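Local coordinates for protein sulfite reductase [ferredoxin] (Mycobacterium tuberculosis, PDB 1ZJ8) that catalyses the six-electron reduction of sulfite to sulfide with electrons from ferredoxin, using a [4Fe-4S] cluster and a siroheme, at residues R177-S182 / T221-L226; A185-D190 / L348-N353; T196-E201 / E276-W281; A237-N242 / P331-V336; L250-G255 / Q266-W271. All blocks are in the same frame, centred on the assembly; numbering follows the deposited sequence.

Contact 1 (R177-S182 / T221-L226)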
# COMPACT_ATOMS: atom_id res chain seq x y z
N ARG A 177 -5.61 8.25 4.18
CA ARG A 177 -4.65 8.04 3.11
C ARG A 177 -5.44 7.78 1.84
O ARG A 177 -6.66 7.79 1.87
CB ARG A 177 -3.74 6.85 3.44
CG ARG A 177 -3.04 6.95 4.81
CD ARG A 177 -2.28 8.27 4.91
NE ARG A 177 -1.44 8.40 6.09
CZ ARG A 177 -0.25 7.83 6.25
NH1 ARG A 177 0.27 7.02 5.32
NH2 ARG A 177 0.41 8.04 7.38
N VAL A 178 -4.73 7.55 0.73
CA VAL A 178 -5.36 7.09 -0.52
C VAL A 178 -6.53 6.13 -0.30
O VAL A 178 -6.45 5.19 0.47
CB VAL A 178 -4.38 6.30 -1.43
CG1 VAL A 178 -3.75 7.18 -2.47
CG2 VAL A 178 -3.35 5.56 -0.62
N VAL A 179 -7.61 6.35 -1.02
CA VAL A 179 -8.66 5.38 -1.10
C VAL A 179 -8.32 4.42 -2.24
O VAL A 179 -8.16 4.85 -3.38
CB VAL A 179 -10.01 6.04 -1.46
CG1 VAL A 179 -11.13 4.99 -1.45
CG2 VAL A 179 -10.31 7.22 -0.52
N LEU A 180 -8.24 3.12 -1.93
CA LEU A 180 -7.93 2.13 -2.96
C LEU A 180 -9.16 1.86 -3.87
O LEU A 180 -10.31 1.97 -3.43
CB LEU A 180 -7.40 0.84 -2.33
CG LEU A 180 -6.25 0.94 -1.30
CD1 LEU A 180 -5.81 -0.46 -0.84
CD2 LEU A 180 -5.08 1.71 -1.84
N GLY A 181 -8.89 1.52 -5.13
CA GLY A 181 -9.95 1.10 -6.06
C GLY A 181 -9.51 -0.01 -7.01
O GLY A 181 -8.31 -0.17 -7.27
N SER A 182 -10.47 -0.78 -7.52
CA SER A 182 -10.18 -1.76 -8.56
C SER A 182 -9.51 -1.08 -9.74
O SER A 182 -10.06 -0.11 -10.31
CB SER A 182 -11.44 -2.44 -9.08
OG SER A 182 -11.19 -3.08 -10.31
N THR A 221 -8.29 3.16 3.48
CA THR A 221 -9.58 2.82 2.93
C THR A 221 -9.45 2.08 1.58
O THR A 221 -8.60 2.43 0.73
CB THR A 221 -10.44 4.10 2.79
OG1 THR A 221 -10.70 4.63 4.09
CG2 THR A 221 -11.76 3.82 2.10
N ALA A 222 -10.32 1.08 1.39
CA ALA A 222 -10.41 0.36 0.14
C ALA A 222 -11.87 0.21 -0.35
O ALA A 222 -12.74 -0.23 0.41
CB ALA A 222 -9.77 -0.97 0.31
N ILE A 223 -12.13 0.56 -1.61
CA ILE A 223 -13.47 0.44 -2.21
C ILE A 223 -13.44 -0.19 -3.62
O ILE A 223 -12.87 0.41 -4.53
CB ILE A 223 -14.15 1.82 -2.29
CG1 ILE A 223 -14.38 2.38 -0.88
CG2 ILE A 223 -15.48 1.72 -3.02
CD1 ILE A 223 -14.88 3.78 -0.87
N SER A 224 -14.09 -1.35 -3.81
CA SER A 224 -14.08 -2.04 -5.11
C SER A 224 -15.22 -3.06 -5.28
O SER A 224 -15.62 -3.70 -4.32
CB SER A 224 -12.72 -2.74 -5.32
OG SER A 224 -12.68 -3.56 -6.48
N GLY A 225 -15.70 -3.21 -6.51
CA GLY A 225 -16.62 -4.29 -6.86
C GLY A 225 -15.94 -5.60 -7.24
O GLY A 225 -16.59 -6.48 -7.81
N LEU A 226 -14.64 -5.69 -6.98
CA LEU A 226 -13.87 -6.95 -6.96
C LEU A 226 -13.08 -7.02 -5.65
O LEU A 226 -12.86 -6.00 -5.02
CB LEU A 226 -12.85 -7.02 -8.12
CG LEU A 226 -13.34 -7.22 -9.55
CD1 LEU A 226 -12.16 -7.15 -10.53
CD2 LEU A 226 -14.08 -8.53 -9.69
O HOH W 1 -12.84 0.57 -7.07
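Leu180 lies beside Ala222 and the carbonyl of Thr221 on the neighbouring parallel strand. Its CB rests 4.0 Å from Ala222 CB. CG, anti to the carbonyl carbon (chi1 -50°), comes 3.4 Å from Thr221 O, and CD1 lies 4.2 Å from Ala222 CB. A methyl at position 222 thus leaves room for the larger leucine on the same sheet face. The backbone of Leu180 ties the two strands together: its N donates to Thr221 O (2.8 Å) and its O accepts from Ile223 N (2.9 Å). Farther on the strands part, and a water bridges them, accepting from Ser182 N and donating to Ile223 O. On the other face, Val179 CG1 touches both Thr221 CG2 (3.8 Å) and Ile223 CD1 (4.0 Å), the branched residues favoured in strands. Thr221 turns its hydroxyl to Trp281 NE1, while Ile199 of helix 196-206 covers Val179 and Ile223. The side chain of Val178 lies about 4 Å from the siroheme, which puts the outermost strand next to the cofactor. Strand 176-181, helix 196-206 and strand 219-224 form a beta-alpha-beta crossover, with the helix packed on the Val179 and Ile223 face.

Contact 2 (A185-D190 / L348-N353)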
# COMPACT_ATOMS: atom_id res chain seq x y z
N ALA A 185 -12.02 -0.80 -12.43
CA ALA A 185 -13.31 -0.26 -12.05
C ALA A 185 -14.03 0.28 -13.30
O ALA A 185 -13.48 1.12 -14.03
CB ALA A 185 -13.12 0.81 -11.02
N GLY A 186 -15.23 -0.23 -13.56
CA GLY A 186 -16.02 0.19 -14.72
C GLY A 186 -15.78 -0.55 -16.03
O GLY A 186 -16.47 -0.29 -17.02
N GLU A 187 -14.80 -1.45 -16.05
CA GLU A 187 -14.54 -2.23 -17.26
C GLU A 187 -14.41 -3.75 -17.07
O GLU A 187 -14.46 -4.50 -18.07
CB GLU A 187 -13.31 -1.69 -17.99
CG GLU A 187 -13.41 -0.19 -18.36
CD GLU A 187 -14.52 0.14 -19.38
OE1 GLU A 187 -15.08 -0.82 -19.97
OE2 GLU A 187 -14.79 1.35 -19.60
N SER A 188 -14.26 -4.22 -15.83
CA SER A 188 -14.14 -5.65 -15.57
C SER A 188 -15.41 -6.39 -15.94
O SER A 188 -16.51 -5.93 -15.64
CB SER A 188 -13.77 -5.96 -14.11
OG SER A 188 -13.63 -7.36 -13.88
N LEU A 189 -15.24 -7.54 -16.59
CA LEU A 189 -16.36 -8.42 -16.87
C LEU A 189 -16.94 -9.05 -15.59
O LEU A 189 -18.07 -9.53 -15.59
CB LEU A 189 -15.96 -9.53 -17.85
CG LEU A 189 -15.65 -9.12 -19.30
CD1 LEU A 189 -15.24 -10.32 -20.12
CD2 LEU A 189 -16.84 -8.41 -19.95
N ASP A 190 -16.18 -9.02 -14.50
CA ASP A 190 -16.60 -9.71 -13.28
C ASP A 190 -16.89 -8.81 -12.09
O ASP A 190 -17.16 -9.29 -11.01
CB ASP A 190 -15.52 -10.72 -12.93
CG ASP A 190 -15.10 -11.55 -14.13
OD1 ASP A 190 -15.90 -11.61 -15.10
OD2 ASP A 190 -13.99 -12.13 -14.14
N LEU A 348 -12.60 -6.36 -21.91
CA LEU A 348 -13.31 -5.33 -21.17
C LEU A 348 -14.74 -5.15 -21.67
O LEU A 348 -15.04 -5.47 -22.83
CB LEU A 348 -12.54 -4.04 -21.30
CG LEU A 348 -11.12 -4.17 -20.76
CD1 LEU A 348 -10.43 -2.81 -20.83
CD2 LEU A 348 -11.14 -4.68 -19.34
N LYS A 349 -15.60 -4.66 -20.78
CA LYS A 349 -16.96 -4.28 -21.15
C LYS A 349 -16.98 -3.35 -22.36
O LYS A 349 -17.92 -3.41 -23.12
CB LYS A 349 -17.67 -3.63 -19.96
CG LYS A 349 -18.04 -4.57 -18.80
CD LYS A 349 -18.30 -3.80 -17.46
CE LYS A 349 -19.60 -2.92 -17.48
NZ LYS A 349 -19.56 -1.74 -18.40
N ASN A 350 -15.97 -2.47 -22.51
CA ASN A 350 -15.73 -1.67 -23.73
C ASN A 350 -15.79 -2.51 -25.00
O ASN A 350 -16.12 -2.02 -26.08
CB ASN A 350 -14.29 -1.09 -23.73
CG ASN A 350 -14.17 0.18 -22.94
OD1 ASN A 350 -15.15 0.91 -22.74
ND2 ASN A 350 -12.96 0.47 -22.49
N GLY A 351 -15.37 -3.76 -24.88
CA GLY A 351 -14.98 -4.54 -26.04
C GLY A 351 -13.51 -4.41 -26.36
O GLY A 351 -13.00 -5.17 -27.18
N LEU A 352 -12.82 -3.46 -25.72
CA LEU A 352 -11.38 -3.31 -25.90
C LEU A 352 -10.61 -4.21 -24.91
O LEU A 352 -11.17 -5.15 -24.35
CB LEU A 352 -10.98 -1.84 -25.74
CG LEU A 352 -11.73 -0.88 -26.67
CD1 LEU A 352 -11.28 0.57 -26.43
CD2 LEU A 352 -11.59 -1.31 -28.13
N ASN A 353 -9.32 -3.94 -24.71
CA ASN A 353 -8.52 -4.73 -23.80
C ASN A 353 -7.85 -3.93 -22.72
O ASN A 353 -7.50 -2.78 -22.92
CB ASN A 353 -7.41 -5.44 -24.56
CG ASN A 353 -7.93 -6.42 -25.56
OD1 ASN A 353 -8.26 -7.57 -25.23
ND2 ASN A 353 -7.99 -5.98 -26.81
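The first torsion of Glu187 sets CG anti to the carbonyl carbon (chi1 -56°), and a single bend at chi2 (-65°) then brings CD round, carrying the carboxylate to the backbone of Asn350. Glu187 OE1 accepts from Asn350 N at 3.2 Å, met nearly along its C-O axis, while OE2 is held in a salt bridge by Arg383. The Asn350 amide crosses the carboxylate with the two planes 40° apart. Glu187 also offers its backbone, since its O accepts a hydrogen bond from Lys349 N at 2.9 Å, and one residue thereby receives two consecutive N-H groups. A long acidic side chain suits this place: while the carbonyl takes Lys349 N, the side chain is long enough to reach the next N-H, that of Asn350. That turn joins strands 344-347 and 353-357 into a beta hairpin. Gly351 N bonds to Leu348 O (2.7 Å) and Leu348 N to Leu352 O, a type I turn with a G1 bulge in which Gly351 supplies the positive phi. The partner segment is the loop between strand 176-181 and helix 196-206, so the hairpin tip of one sheet meets a connection of another. Apolar groups fill the flanks: Leu348 CD2 lies 3.9 Å from Glu187 CB, and the side chains of Leu189 and Lys349 run antiparallel alongside each other, CD2 to CG 4.2 Å. The aliphatic part of Lys349 runs over the loop backbone, with CD 3.3 Å from Ser188 O. Beyond it, Ser188 OG accepts from Asp190 N at 3.1 Å, an ST turn within the loop.

Contact 3 (T196-E201 / E276-W281)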
# COMPACT_ATOMS: atom_id res chain seq x y z
N THR A 196 -16.57 3.62 -8.37
CA THR A 196 -15.69 4.77 -8.53
C THR A 196 -16.36 6.04 -8.05
O THR A 196 -15.76 6.82 -7.32
CB THR A 196 -15.29 5.00 -9.96
OG1 THR A 196 -14.67 3.83 -10.47
CG2 THR A 196 -14.32 6.18 -10.04
N TRP A 197 -17.62 6.23 -8.43
CA TRP A 197 -18.38 7.36 -7.94
C TRP A 197 -18.23 7.63 -6.44
O TRP A 197 -18.15 8.79 -6.03
CB TRP A 197 -19.86 7.19 -8.23
CG TRP A 197 -20.64 8.38 -7.83
CD1 TRP A 197 -20.89 9.48 -8.59
CD2 TRP A 197 -21.30 8.59 -6.58
NE1 TRP A 197 -21.67 10.37 -7.89
CE2 TRP A 197 -21.93 9.85 -6.65
CE3 TRP A 197 -21.42 7.84 -5.40
CZ2 TRP A 197 -22.66 10.38 -5.58
CZ3 TRP A 197 -22.15 8.35 -4.35
CH2 TRP A 197 -22.76 9.61 -4.45
N ALA A 198 -18.22 6.57 -5.63
CA ALA A 198 -18.12 6.76 -4.18
C ALA A 198 -16.76 7.33 -3.80
O ALA A 198 -16.67 8.19 -2.92
CB ALA A 198 -18.39 5.45 -3.44
N ILE A 199 -15.71 6.85 -4.45
CA ILE A 199 -14.33 7.23 -4.13
C ILE A 199 -14.17 8.66 -4.47
O ILE A 199 -13.54 9.41 -3.74
CB ILE A 199 -13.29 6.42 -4.95
CG1 ILE A 199 -13.35 4.94 -4.53
CG2 ILE A 199 -11.87 7.04 -4.80
CD1 ILE A 199 -12.26 4.06 -5.09
N GLU A 200 -14.72 9.03 -5.62
CA GLU A 200 -14.60 10.37 -6.10
C GLU A 200 -15.30 11.34 -5.19
O GLU A 200 -14.73 12.37 -4.88
CB GLU A 200 -15.11 10.44 -7.52
CG GLU A 200 -14.15 9.73 -8.48
CD GLU A 200 -14.50 9.97 -9.94
OE1 GLU A 200 -15.69 10.25 -10.24
OE2 GLU A 200 -13.58 9.87 -10.78
N GLU A 201 -16.50 10.99 -4.72
CA GLU A 201 -17.22 11.83 -3.74
C GLU A 201 -16.49 11.98 -2.40
O GLU A 201 -16.40 13.08 -1.85
CB GLU A 201 -18.63 11.27 -3.48
CG GLU A 201 -19.68 11.71 -4.48
CD GLU A 201 -19.73 13.20 -4.59
OE1 GLU A 201 -19.64 13.87 -3.54
OE2 GLU A 201 -19.84 13.71 -5.73
N GLU A 276 -25.07 5.63 -0.63
CA GLU A 276 -24.90 5.87 0.80
C GLU A 276 -23.44 5.63 1.27
O GLU A 276 -23.14 5.83 2.46
CB GLU A 276 -25.87 4.96 1.59
CG GLU A 276 -27.34 5.47 1.75
CD GLU A 276 -28.38 4.36 2.14
OE1 GLU A 276 -28.03 3.31 2.74
OE2 GLU A 276 -29.58 4.55 1.82
N VAL A 277 -22.55 5.25 0.35
CA VAL A 277 -21.18 4.85 0.72
C VAL A 277 -20.37 6.00 1.31
O VAL A 277 -19.79 5.84 2.39
CB VAL A 277 -20.42 4.13 -0.47
CG1 VAL A 277 -18.95 3.85 -0.12
CG2 VAL A 277 -21.11 2.81 -0.83
N PRO A 278 -20.30 7.15 0.62
CA PRO A 278 -19.60 8.32 1.19
C PRO A 278 -20.07 8.70 2.61
O PRO A 278 -19.25 9.07 3.48
CB PRO A 278 -19.93 9.44 0.18
CG PRO A 278 -20.17 8.75 -1.11
CD PRO A 278 -20.80 7.42 -0.74
N GLU A 279 -21.38 8.59 2.81
CA GLU A 279 -22.05 8.91 4.08
C GLU A 279 -21.57 7.96 5.21
O GLU A 279 -21.17 8.37 6.31
CB GLU A 279 -23.55 8.69 3.86
CG GLU A 279 -24.49 9.70 4.43
CD GLU A 279 -25.96 9.28 4.22
OE1 GLU A 279 -26.30 8.09 4.48
OE2 GLU A 279 -26.78 10.14 3.81
N VAL A 280 -21.64 6.68 4.91
CA VAL A 280 -21.29 5.64 5.86
C VAL A 280 -19.80 5.71 6.14
O VAL A 280 -19.37 5.51 7.29
CB VAL A 280 -21.67 4.27 5.29
CG1 VAL A 280 -21.13 3.15 6.18
CG2 VAL A 280 -23.19 4.17 5.13
N TRP A 281 -19.01 5.98 5.09
CA TRP A 281 -17.57 6.12 5.24
C TRP A 281 -17.28 7.22 6.25
O TRP A 281 -16.45 7.04 7.15
CB TRP A 281 -16.92 6.46 3.89
CG TRP A 281 -15.44 6.62 3.96
CD1 TRP A 281 -14.50 5.65 3.73
CD2 TRP A 281 -14.72 7.82 4.26
NE1 TRP A 281 -13.24 6.17 3.89
CE2 TRP A 281 -13.34 7.50 4.21
CE3 TRP A 281 -15.10 9.12 4.60
CZ2 TRP A 281 -12.34 8.45 4.45
CZ3 TRP A 281 -14.10 10.06 4.83
CH2 TRP A 281 -12.74 9.72 4.75
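Glu201 OE1 is gripped by two guanidinium groups, those of Arg204 and Arg205 on its own helix, while the base of the same side chain packs across the contact, CB lying 3.8 Å from Pro278 CG. A bend at chi2 (-54°) takes CD away from the proline, so one residue can serve an apolar seam with its methylenes and a charged cluster with its tip. Glu201 CG also sits 3.4 Å above one face of the Trp197 ring, displaced toward the rim. Trp197 holds CG anti to the backbone N (chi1 -176°), and its CZ3 meets Pro278 CG at 3.8 Å, the two side chains crossing at about a right angle. Beside them Ala198, small enough to let the backbones come close, touches Val277 CG1 with its CB at 3.7 Å and Pro278 CD at 4.1 Å. Proline fits the first turn of helix 277-291, where its nitrogen needs no partner in the preceding turn and its compact ring fills the dip bounded by Trp197, Ala198 and Glu201. Ile202 and Arg205 extend this seat along the helix. The short axes come within 9.3 Å and cross at -50°, consistent with ridges-into-grooves packing. Ile199 rests on Val179 and Val277 on Phe238, so both helices pack on one face of the mixed sheet of the nitrite and sulfite reductase 4Fe-4S domain.

Contact 4 (A237-N242 / P331-V336)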
# COMPACT_ATOMS: atom_id res chain seq x y z
N ALA A 237 -13.36 -0.99 4.65
CA ALA A 237 -13.48 -1.49 3.28
C ALA A 237 -14.93 -1.65 2.83
O ALA A 237 -15.79 -2.11 3.59
CB ALA A 237 -12.72 -2.79 3.14
N PHE A 238 -15.20 -1.22 1.60
CA PHE A 238 -16.51 -1.42 0.97
C PHE A 238 -16.30 -2.31 -0.25
O PHE A 238 -15.73 -1.88 -1.26
CB PHE A 238 -17.12 -0.08 0.56
CG PHE A 238 -17.40 0.86 1.70
CD1 PHE A 238 -16.37 1.58 2.30
CD2 PHE A 238 -18.69 1.06 2.16
CE1 PHE A 238 -16.63 2.46 3.36
CE2 PHE A 238 -18.96 1.93 3.19
CZ PHE A 238 -17.92 2.64 3.80
N ILE A 239 -16.71 -3.57 -0.16
CA ILE A 239 -16.42 -4.55 -1.20
C ILE A 239 -17.74 -5.05 -1.79
O ILE A 239 -18.63 -5.43 -1.06
CB ILE A 239 -15.56 -5.72 -0.65
CG1 ILE A 239 -14.04 -5.46 -0.70
CG2 ILE A 239 -15.78 -6.96 -1.49
CD1 ILE A 239 -13.56 -4.04 -0.71
N GLY A 240 -17.83 -5.03 -3.12
CA GLY A 240 -19.06 -5.38 -3.85
C GLY A 240 -19.73 -6.70 -3.50
O GLY A 240 -19.05 -7.69 -3.22
N VAL A 241 -21.07 -6.71 -3.50
CA VAL A 241 -21.87 -7.94 -3.41
C VAL A 241 -23.32 -7.74 -3.81
O VAL A 241 -23.91 -6.67 -3.59
CB VAL A 241 -21.87 -8.58 -2.00
CG1 VAL A 241 -22.72 -7.76 -1.00
CG2 VAL A 241 -22.36 -10.05 -2.08
N ASN A 242 -23.91 -8.78 -4.38
CA ASN A 242 -25.33 -8.79 -4.72
C ASN A 242 -26.20 -9.15 -3.53
O ASN A 242 -26.19 -10.31 -3.10
CB ASN A 242 -25.58 -9.80 -5.83
CG ASN A 242 -24.59 -9.65 -6.95
OD1 ASN A 242 -24.58 -8.63 -7.64
ND2 ASN A 242 -23.70 -10.65 -7.10
N PRO A 331 -25.11 -10.21 3.23
CA PRO A 331 -24.14 -11.29 3.19
C PRO A 331 -22.72 -10.87 2.83
O PRO A 331 -22.47 -9.74 2.36
CB PRO A 331 -24.67 -12.21 2.08
CG PRO A 331 -25.35 -11.30 1.13
CD PRO A 331 -25.92 -10.16 1.99
N ALA A 332 -21.81 -11.81 3.05
CA ALA A 332 -20.44 -11.73 2.59
C ALA A 332 -20.40 -12.30 1.18
O ALA A 332 -21.19 -13.16 0.84
CB ALA A 332 -19.54 -12.53 3.50
N PRO A 333 -19.48 -11.81 0.35
CA PRO A 333 -19.28 -12.42 -0.96
C PRO A 333 -18.35 -13.60 -0.82
O PRO A 333 -17.57 -13.64 0.12
CB PRO A 333 -18.61 -11.31 -1.76
CG PRO A 333 -17.81 -10.57 -0.73
CD PRO A 333 -18.55 -10.68 0.59
N GLU A 334 -18.43 -14.56 -1.74
CA GLU A 334 -17.55 -15.74 -1.69
C GLU A 334 -16.10 -15.30 -1.77
O GLU A 334 -15.68 -14.74 -2.79
CB GLU A 334 -17.85 -16.73 -2.82
CG GLU A 334 -19.19 -17.46 -2.67
CD GLU A 334 -19.19 -18.51 -1.53
OE1 GLU A 334 -20.10 -18.48 -0.64
OE2 GLU A 334 -18.28 -19.36 -1.53
N PRO A 335 -15.32 -15.56 -0.70
CA PRO A 335 -13.91 -15.15 -0.75
C PRO A 335 -13.24 -15.82 -1.95
O PRO A 335 -13.52 -16.97 -2.22
CB PRO A 335 -13.33 -15.65 0.59
CG PRO A 335 -14.53 -15.90 1.49
CD PRO A 335 -15.65 -16.27 0.56
N VAL A 336 -12.39 -15.10 -2.67
CA VAL A 336 -11.78 -15.66 -3.87
C VAL A 336 -10.73 -16.67 -3.48
O VAL A 336 -10.21 -16.62 -2.36
CB VAL A 336 -11.19 -14.56 -4.75
CG1 VAL A 336 -12.33 -13.81 -5.42
CG2 VAL A 336 -10.26 -13.61 -3.94
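Val241 packs on Pro333, with CG2 4.0 Å from Pro333 CB, the two side chains crossing at about a right angle. Its other methyl, CG1, takes the crowded position between the backbone N and the carbonyl carbon (chi1 72°) and faces Pro331 O at 3.9 Å. The valine's two methyls thus meet two residues of the crossing segment, Pro331 and Pro333. Pro333 CB also meets Gly240 O at 3.9 Å, and Pro333 CG extends the contact to Ile239 CG2 at 4.2 Å. All this is apolar or van der Waals contact, which suits proline: with no N-H of its own, it can lie on a strand already bonded to neighbours at both sides. The ring also touches Asp251 of the next strand. Farther along, Gln227 NE2 donates to Glu334 O. Residues 331-336 are extended, with backbone angles close to polyproline II. Ile239 and Val241 point to the side opposite Phe238, which packs on helix 277-291. The arrangement is therefore a proline-rich connection crossing the face of a mixed sheet that lies away from that helix.

Contact 5 (L250-G255 / Q266-W271)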
# COMPACT_ATOMS: atom_id res chain seq x y z
N LEU A 250 -22.45 -2.67 -1.56
CA LEU A 250 -21.15 -2.85 -0.94
C LEU A 250 -21.23 -3.40 0.48
O LEU A 250 -21.91 -2.83 1.33
CB LEU A 250 -20.36 -1.54 -0.99
CG LEU A 250 -19.99 -1.16 -2.44
CD1 LEU A 250 -21.08 -0.33 -3.14
CD2 LEU A 250 -18.67 -0.44 -2.48
N ASP A 251 -20.54 -4.51 0.71
CA ASP A 251 -20.43 -5.08 2.05
C ASP A 251 -19.35 -4.33 2.85
O ASP A 251 -18.29 -4.00 2.32
CB ASP A 251 -20.15 -6.59 1.93
CG ASP A 251 -19.82 -7.24 3.25
OD1 ASP A 251 -20.25 -6.72 4.30
OD2 ASP A 251 -19.11 -8.28 3.24
N LEU A 252 -19.64 -4.04 4.12
CA LEU A 252 -18.78 -3.17 4.92
C LEU A 252 -17.87 -3.99 5.81
O LEU A 252 -18.35 -4.86 6.54
CB LEU A 252 -19.62 -2.23 5.77
CG LEU A 252 -18.90 -1.30 6.76
CD1 LEU A 252 -17.79 -0.52 6.10
CD2 LEU A 252 -19.88 -0.32 7.42
N TRP A 253 -16.57 -3.73 5.71
CA TRP A 253 -15.55 -4.33 6.55
C TRP A 253 -14.86 -3.21 7.34
O TRP A 253 -14.72 -2.08 6.85
CB TRP A 253 -14.52 -5.05 5.69
CG TRP A 253 -15.01 -6.31 5.04
CD1 TRP A 253 -16.04 -6.42 4.20
CD2 TRP A 253 -14.45 -7.62 5.18
NE1 TRP A 253 -16.19 -7.73 3.80
CE2 TRP A 253 -15.22 -8.49 4.38
CE3 TRP A 253 -13.39 -8.16 5.92
CZ2 TRP A 253 -14.97 -9.86 4.28
CZ3 TRP A 253 -13.13 -9.53 5.82
CH2 TRP A 253 -13.92 -10.36 5.00
N VAL A 254 -14.41 -3.55 8.55
CA VAL A 254 -13.77 -2.61 9.44
C VAL A 254 -12.72 -3.34 10.31
O VAL A 254 -12.87 -4.55 10.60
CB VAL A 254 -14.85 -1.91 10.31
CG1 VAL A 254 -14.39 -1.67 11.74
CG2 VAL A 254 -15.28 -0.58 9.66
N GLY A 255 -11.66 -2.62 10.70
CA GLY A 255 -10.74 -3.05 11.78
C GLY A 255 -9.40 -3.69 11.41
O GLY A 255 -8.85 -4.47 12.19
N GLN A 266 -12.94 -7.18 9.87
CA GLN A 266 -14.08 -8.08 10.06
C GLN A 266 -15.38 -7.45 9.56
O GLN A 266 -15.59 -6.25 9.67
CB GLN A 266 -14.22 -8.41 11.54
CG GLN A 266 -12.88 -8.57 12.26
CD GLN A 266 -13.05 -8.52 13.76
OE1 GLN A 266 -13.67 -9.41 14.36
NE2 GLN A 266 -12.52 -7.45 14.37
N ARG A 267 -16.26 -8.30 9.03
CA ARG A 267 -17.54 -7.87 8.50
C ARG A 267 -18.44 -7.24 9.56
O ARG A 267 -18.74 -7.83 10.58
CB ARG A 267 -18.28 -9.07 7.91
CG ARG A 267 -17.56 -9.73 6.76
CD ARG A 267 -18.49 -10.46 5.83
NE ARG A 267 -19.66 -9.65 5.48
CZ ARG A 267 -20.92 -9.90 5.85
NH1 ARG A 267 -21.21 -10.94 6.61
NH2 ARG A 267 -21.90 -9.09 5.46
N VAL A 268 -18.93 -6.05 9.26
CA VAL A 268 -19.93 -5.41 10.10
C VAL A 268 -21.28 -6.12 9.96
O VAL A 268 -22.15 -5.99 10.83
CB VAL A 268 -20.04 -3.92 9.74
CG1 VAL A 268 -21.14 -3.24 10.55
CG2 VAL A 268 -18.67 -3.22 9.93
N GLY A 269 -21.44 -6.88 8.87
CA GLY A 269 -22.68 -7.61 8.57
C GLY A 269 -23.68 -6.79 7.76
O GLY A 269 -24.86 -7.15 7.70
N ALA A 270 -23.18 -5.73 7.11
CA ALA A 270 -24.02 -4.69 6.52
C ALA A 270 -23.87 -4.63 5.01
O ALA A 270 -22.78 -4.88 4.47
CB ALA A 270 -23.66 -3.33 7.12
N TRP A 271 -24.98 -4.28 4.34
CA TRP A 271 -25.02 -3.98 2.90
C TRP A 271 -25.32 -2.48 2.74
O TRP A 271 -26.20 -1.95 3.39
CB TRP A 271 -26.10 -4.82 2.20
CG TRP A 271 -26.23 -4.65 0.68
CD1 TRP A 271 -25.51 -5.33 -0.29
CD2 TRP A 271 -27.14 -3.78 -0.02
NE1 TRP A 271 -25.92 -4.92 -1.54
CE2 TRP A 271 -26.91 -3.98 -1.41
CE3 TRP A 271 -28.11 -2.86 0.39
CZ2 TRP A 271 -27.64 -3.29 -2.40
CZ3 TRP A 271 -28.84 -2.17 -0.60
CH2 TRP A 271 -28.59 -2.38 -1.98
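Asp251 and Arg267 meet in a side-on salt bridge, NE and NH2 of the arginine each taking one carboxylate oxygen. Arg267 NE binds Asp251 OD2 at 2.7 Å from the syn side, and Arg267 NH2 binds Asp251 OD1 at 3.1 Å from above the carboxylate plane, the two flat groups lying 62° apart. OD2 has a second donor, Trp253 NE1 at 3.0 Å, which arrives from the opposite face of the carboxylate. The arginine chain is steadied by the same indole: its CG lies over the Trp253 face, 3.8 Å from the centroid of the six-membered ring, a CH-pi contact. The first torsion of Asp251 swings CG anti to the backbone N (chi1 171°), and OD2 is the oxygen that receives both donors. Farther out, Gly330 O accepts from Arg267 NH2.

The strands beneath position this trio. Trp253 and Arg267 form a non-hydrogen-bonded antiparallel pair, flanked by Val268 N to Leu252 O (3.0 Å) and Gln266 N to Val254 O (2.7 Å). Leu252 N bonds to Ala270 O at 3.3 Å, the register having slipped by two residues in a beta bulge. Gly269, with its positive phi, suits that bulge. Leu252 CG packs on Val268 CG2 at 3.7 Å, and both Leu252 and Val254 extend toward helix 277-291. Two nitrogens of a cation and an indole N-H all converge on one buried carboxylate, which would favour its ionised form.

Overall arrangement
Contacts 1, 4 and 5 lie on one mixed sheet, ordered 176-181, 219-224, 236-243, 249-254, 266-272. Contact 1 spans the first two strands, contact 5 the hairpin of the fourth and fifth, and contact 4 uses the third between them, its centre about 9 Å from that of contact 5. Contact 3 pairs the helices covering one face of this sheet, 11 Å from contact 1 and 15 Å from contact 5, centre to centre. Contact 2 lies 18 to 26 Å from the others and joins the sheet's first loop to a hairpin of a separate antiparallel sheet. Contacts 3-5 lie in its chain loop; contact 1, crossing 2 and 3, brings the outer strand to the siroheme.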